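Local coordinates for protein RsfP (Uncultured bacterium, PDB 4GLJ) that probably phosphorolyses methylthioadenosine to adenine and a methylthioribose phosphate, and also binds the dye rhodamine B, at residues A[129-137]-A[273-284]. Sequence-based numbering, arbitrary orientation.
With RHB (N-[9-(2-carboxyphenyl)-6-(diethylamino)-3H-xanthen-3-ylidene]-N-ethylethanaminium), chain B.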
loop_
_atom_site.group_PDB
_atom_site.type_symbol
_atom_site.label_atom_id
_atom_site.label_comp_id
_atom_site.label_asym_id
_atom_site.label_seq_id
_atom_site.Cartn_x
_atom_site.Cartn_y
_atom_site.Cartn_z
ATOM N N PHE A 129 17.333 4.359 -4.441
ATOM C CA PHE A 129 18.245 3.439 -3.784
ATOM C C PHE A 129 17.832 1.980 -3.833
ATOM O O PHE A 129 16.754 1.662 -4.304
ATOM C CB PHE A 129 18.540 3.976 -2.354
ATOM C CG PHE A 129 19.337 5.275 -2.439
ATOM C CD1 PHE A 129 18.696 6.536 -2.470
ATOM C CD2 PHE A 129 20.715 5.232 -2.655
ATOM C CE1 PHE A 129 19.454 7.714 -2.622
ATOM C CE2 PHE A 129 21.470 6.384 -2.801
ATOM C CZ PHE A 129 20.826 7.638 -2.850
ATOM N N GLY A 130 18.682 1.083 -3.341
ATOM C CA GLY A 130 18.436 -0.335 -3.529
ATOM C C GLY A 130 19.417 -0.796 -4.588
ATOM O O GLY A 130 20.200 0.026 -5.148
ATOM N N ASP A 131 19.443 -2.127 -4.811
ATOM C CA ASP A 131 20.290 -2.730 -5.830
ATOM C C ASP A 131 21.714 -2.219 -5.827
ATOM O O ASP A 131 22.240 -1.848 -6.915
ATOM C CB ASP A 131 19.657 -2.571 -7.240
ATOM C CG ASP A 131 20.365 -3.423 -8.298
ATOM O OD1 ASP A 131 21.015 -4.455 -7.963
ATOM O OD2 ASP A 131 20.263 -3.072 -9.499
ATOM N N GLY A 132 22.383 -2.214 -4.659
ATOM C CA GLY A 132 23.786 -1.763 -4.639
ATOM C C GLY A 132 24.140 -0.537 -3.771
ATOM O O GLY A 132 25.306 -0.332 -3.478
ATOM N N ALA A 133 23.151 0.222 -3.334
ATOM C CA ALA A 133 23.389 1.447 -2.542
ATOM C C ALA A 133 22.233 1.605 -1.564
ATOM O O ALA A 133 21.081 1.436 -1.975
ATOM C CB ALA A 133 23.426 2.631 -3.455
ATOM N N VAL A 134 22.537 1.920 -0.306
ATOM C CA VAL A 134 21.515 2.103 0.751
ATOM C C VAL A 134 21.642 3.546 1.254
ATOM O O VAL A 134 22.787 4.026 1.563
ATOM C CB VAL A 134 21.811 1.124 1.945
ATOM C CG1 VAL A 134 20.857 1.335 3.146
ATOM C CG2 VAL A 134 21.776 -0.340 1.488
ATOM N N ALA A 135 20.506 4.231 1.356
ATOM C CA ALA A 135 20.451 5.602 1.901
ATOM C C ALA A 135 19.084 5.775 2.518
ATOM O O ALA A 135 18.046 5.274 1.995
ATOM C CB ALA A 135 20.626 6.654 0.785
ATOM N N HIS A 136 19.039 6.541 3.601
ATOM C CA HIS A 136 17.753 6.784 4.292
ATOM C C HIS A 136 17.566 8.279 4.534
ATOM O O HIS A 136 17.913 8.760 5.581
ATOM C CB HIS A 136 17.778 6.031 5.615
ATOM C CG HIS A 136 17.742 4.534 5.458
ATOM N ND1 HIS A 136 16.585 3.850 5.135
ATOM C CD2 HIS A 136 18.755 3.590 5.522
ATOM C CE1 HIS A 136 16.880 2.543 5.028
ATOM N NE2 HIS A 136 18.193 2.374 5.305
ATOM N N VAL A 137 17.071 9.047 3.582
ATOM C CA VAL A 137 16.919 10.523 3.821
ATOM C C VAL A 137 15.750 10.768 4.790
ATOM O O VAL A 137 14.809 9.979 4.871
ATOM C CB VAL A 137 16.736 11.312 2.513
ATOM C CG1 VAL A 137 17.956 11.119 1.627
ATOM C CG2 VAL A 137 15.473 10.875 1.751
ATOM N N LEU A 273 21.514 14.126 1.196
ATOM C CA LEU A 273 22.133 12.852 0.965
ATOM C C LEU A 273 23.338 12.552 1.812
ATOM O O LEU A 273 23.533 11.411 2.209
ATOM C CB LEU A 273 22.304 12.567 -0.526
ATOM C CG LEU A 273 22.524 11.096 -0.821
ATOM C CD1 LEU A 273 21.297 10.303 -0.324
ATOM C CD2 LEU A 273 22.703 10.920 -2.328
ATOM N N THR A 274 24.071 13.582 2.226
ATOM C CA THR A 274 25.364 13.396 2.894
ATOM C C THR A 274 25.389 12.688 4.251
ATOM O O THR A 274 26.264 11.869 4.457
ATOM C CB THR A 274 26.158 14.717 2.975
ATOM O OG1 THR A 274 25.591 15.524 4.002
ATOM C CG2 THR A 274 26.065 15.453 1.634
ATOM N N GLN A 275 24.467 12.938 5.180
ATOM C CA GLN A 275 24.424 12.019 6.357
ATOM C C GLN A 275 23.399 10.834 6.267
ATOM O O GLN A 275 23.306 10.011 7.182
ATOM C CB GLN A 275 24.356 12.779 7.709
ATOM C CG GLN A 275 23.298 13.869 7.784
ATOM C CD GLN A 275 23.009 14.550 6.434
ATOM O OE1 GLN A 275 22.272 14.018 5.600
ATOM N NE2 GLN A 275 23.586 15.733 6.225
ATOM N N ALA A 276 22.660 10.755 5.154
ATOM C CA ALA A 276 21.714 9.682 4.914
ATOM C C ALA A 276 22.292 8.509 4.153
ATOM O O ALA A 276 21.751 7.407 4.238
ATOM C CB ALA A 276 20.537 10.239 4.152
ATOM N N LEU A 277 23.411 8.695 3.426
ATOM C CA LEU A 277 23.937 7.636 2.564
ATOM C C LEU A 277 24.627 6.606 3.434
ATOM O O LEU A 277 25.490 6.951 4.234
ATOM C CB LEU A 277 24.935 8.248 1.543
ATOM C CG LEU A 277 25.525 7.375 0.426
ATOM C CD1 LEU A 277 24.498 6.681 -0.449
ATOM C CD2 LEU A 277 26.502 8.174 -0.483
ATOM N N VAL A 278 24.252 5.342 3.354
ATOM C CA VAL A 278 24.885 4.337 4.214
ATOM C C VAL A 278 26.060 3.702 3.458
ATOM O O VAL A 278 27.125 3.462 4.042
ATOM C CB VAL A 278 23.873 3.249 4.667
ATOM C CG1 VAL A 278 24.560 2.088 5.352
ATOM C CG2 VAL A 278 22.775 3.825 5.587
ATOM N N THR A 279 25.881 3.425 2.174
ATOM C CA THR A 279 26.903 2.746 1.386
ATOM C C THR A 279 27.922 3.788 0.946
ATOM O O THR A 279 27.560 4.683 0.203
ATOM C CB THR A 279 26.284 2.167 0.091
ATOM O OG1 THR A 279 25.157 1.378 0.435
ATOM C CG2 THR A 279 27.332 1.353 -0.753
ATOM N N PRO A 280 29.207 3.639 1.350
ATOM C CA PRO A 280 30.254 4.544 0.846
ATOM C C PRO A 280 30.339 4.464 -0.682
ATOM O O PRO A 280 30.200 3.383 -1.255
ATOM C CB PRO A 280 31.542 3.980 1.461
ATOM C CG PRO A 280 31.086 3.208 2.660
ATOM C CD PRO A 280 29.755 2.602 2.242
ATOM N N VAL A 281 30.547 5.598 -1.340
ATOM C CA VAL A 281 30.667 5.598 -2.802
ATOM C C VAL A 281 31.758 4.580 -3.257
ATOM O O VAL A 281 31.591 3.871 -4.251
ATOM C CB VAL A 281 30.841 7.048 -3.352
ATOM C CG1 VAL A 281 31.446 7.087 -4.757
ATOM C CG2 VAL A 281 29.500 7.777 -3.311
ATOM N N GLU A 282 32.839 4.446 -2.480
ATOM C CA GLU A 282 33.944 3.533 -2.850
ATOM C C GLU A 282 33.537 2.072 -2.750
ATOM O O GLU A 282 34.178 1.228 -3.358
ATOM C CB GLU A 282 35.212 3.794 -2.020
ATOM C CG GLU A 282 34.936 4.188 -0.583
ATOM C CD GLU A 282 34.684 5.680 -0.480
ATOM O OE1 GLU A 282 33.532 6.087 -0.155
ATOM O OE2 GLU A 282 35.633 6.455 -0.775
ATOM N N ALA A 283 32.451 1.791 -2.029
ATOM C CA ALA A 283 31.880 0.457 -1.898
ATOM C C ALA A 283 30.878 0.141 -3.028
ATOM O O ALA A 283 30.472 -0.996 -3.144
ATOM C CB ALA A 283 31.163 0.306 -0.541
ATOM N N MET A 284 30.440 1.112 -3.842
ATOM C CA MET A 284 29.429 0.789 -4.873
ATOM C C MET A 284 30.031 0.063 -6.065
ATOM O O MET A 284 31.171 0.313 -6.404
ATOM C CB MET A 284 28.703 2.025 -5.340
ATOM C CG MET A 284 27.912 2.683 -4.181
ATOM S SD MET A 284 27.408 4.293 -4.746
ATOM C CE MET A 284 26.648 5.030 -3.242
HETATM O O2 RHB B . 24.269 5.102 8.069
HETATM C C26 RHB B . 23.920 6.292 8.188
HETATM C C19 RHB B . 22.546 6.643 8.657
HETATM C C14 RHB B . 21.599 5.765 9.183
HETATM C C15 RHB B . 20.377 6.286 9.586
HETATM C C16 RHB B . 20.067 7.628 9.478
HETATM C C17 RHB B . 20.998 8.487 8.950
HETATM C C18 RHB B . 22.228 7.983 8.556
HETATM C C9 RHB B . 21.720 4.288 9.392
HETATM C C8 RHB B . 20.439 3.526 9.495
HETATM C C13 RHB B . 19.203 4.148 9.387
HETATM C C12 RHB B . 18.004 3.437 9.480
HETATM C C11 RHB B . 18.025 2.071 9.652
HETATM N N1 RHB B . 16.833 1.326 9.806
HETATM C C35 RHB B . 16.020 2.183 10.691
HETATM C C36 RHB B . 16.957 2.687 11.777
HETATM C C22 RHB B . 16.071 0.851 8.616
HETATM C C23 RHB B . 16.564 -0.542 8.194
HETATM C C10 RHB B . 19.267 1.468 9.790
HETATM C C7 RHB B . 20.460 2.174 9.696
HETATM O O1 RHB B . 21.658 1.515 9.811
HETATM C C1 RHB B . 22.879 2.132 9.742
HETATM C C2 RHB B . 22.987 3.501 9.539
HETATM C C6 RHB B . 24.014 1.346 9.872
HETATM C C5 RHB B . 25.276 1.902 9.804
HETATM C C4 RHB B . 25.404 3.270 9.599
HETATM C C3 RHB B . 24.263 4.068 9.469
HETATM N N2 RHB B . 26.396 1.065 9.960
HETATM C C24 RHB B . 26.537 0.105 8.847
HETATM C C25 RHB B . 27.289 -1.111 9.350
HETATM C C33 RHB B . 27.623 1.868 10.145
HETATM C C34 RHB B . 28.635 1.040 10.915
HETATM O O3 RHB B . 24.706 7.231 7.958
#
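V134 and T279 meet through backbone and hydroxyl: V134 N donates to T279 OG1 over 2.8 Å, and V134 O takes both T279 N, in the carbonyl plane, and the shorter bond from V278 N at 2.7 Å, tilted 24° off it. T279 thus grips both polar backbone atoms of V134; its OG1 sits anti to the carbonyl carbon (chi1 -52°), which turns the hydroxyl to the V134 amide. A valine in its place would probably leave V134 N without its acceptor in this buried seam. Two residues on, H136 N reaches A276 O at 2.9 Å from above the carbonyl plane, and A135 forms a single beta bridge with L277.

On one side of the seam, A135 CB sits 3.5 Å above the centre of the F129 ring, while L273 CD1 touches F129 CZ at 3.7 Å and also meets V137 CG1. On the other, V134 CG1 lies beside V278 CB, and V278 CG2 comes to H136 CD2 at the ring edge, 4.0 Å away. One face of that imidazole carries the xanthene of rhodamine B, offset toward its rim; H136 ND1 bonds P177 O of the second subunit. Helix 200-209 backs F129 and V137. The chemistry therefore pairs backbone bonding with apolar packing, tying the loop before helix 145-157 to the C-terminal segment where dye and subunit interface meet.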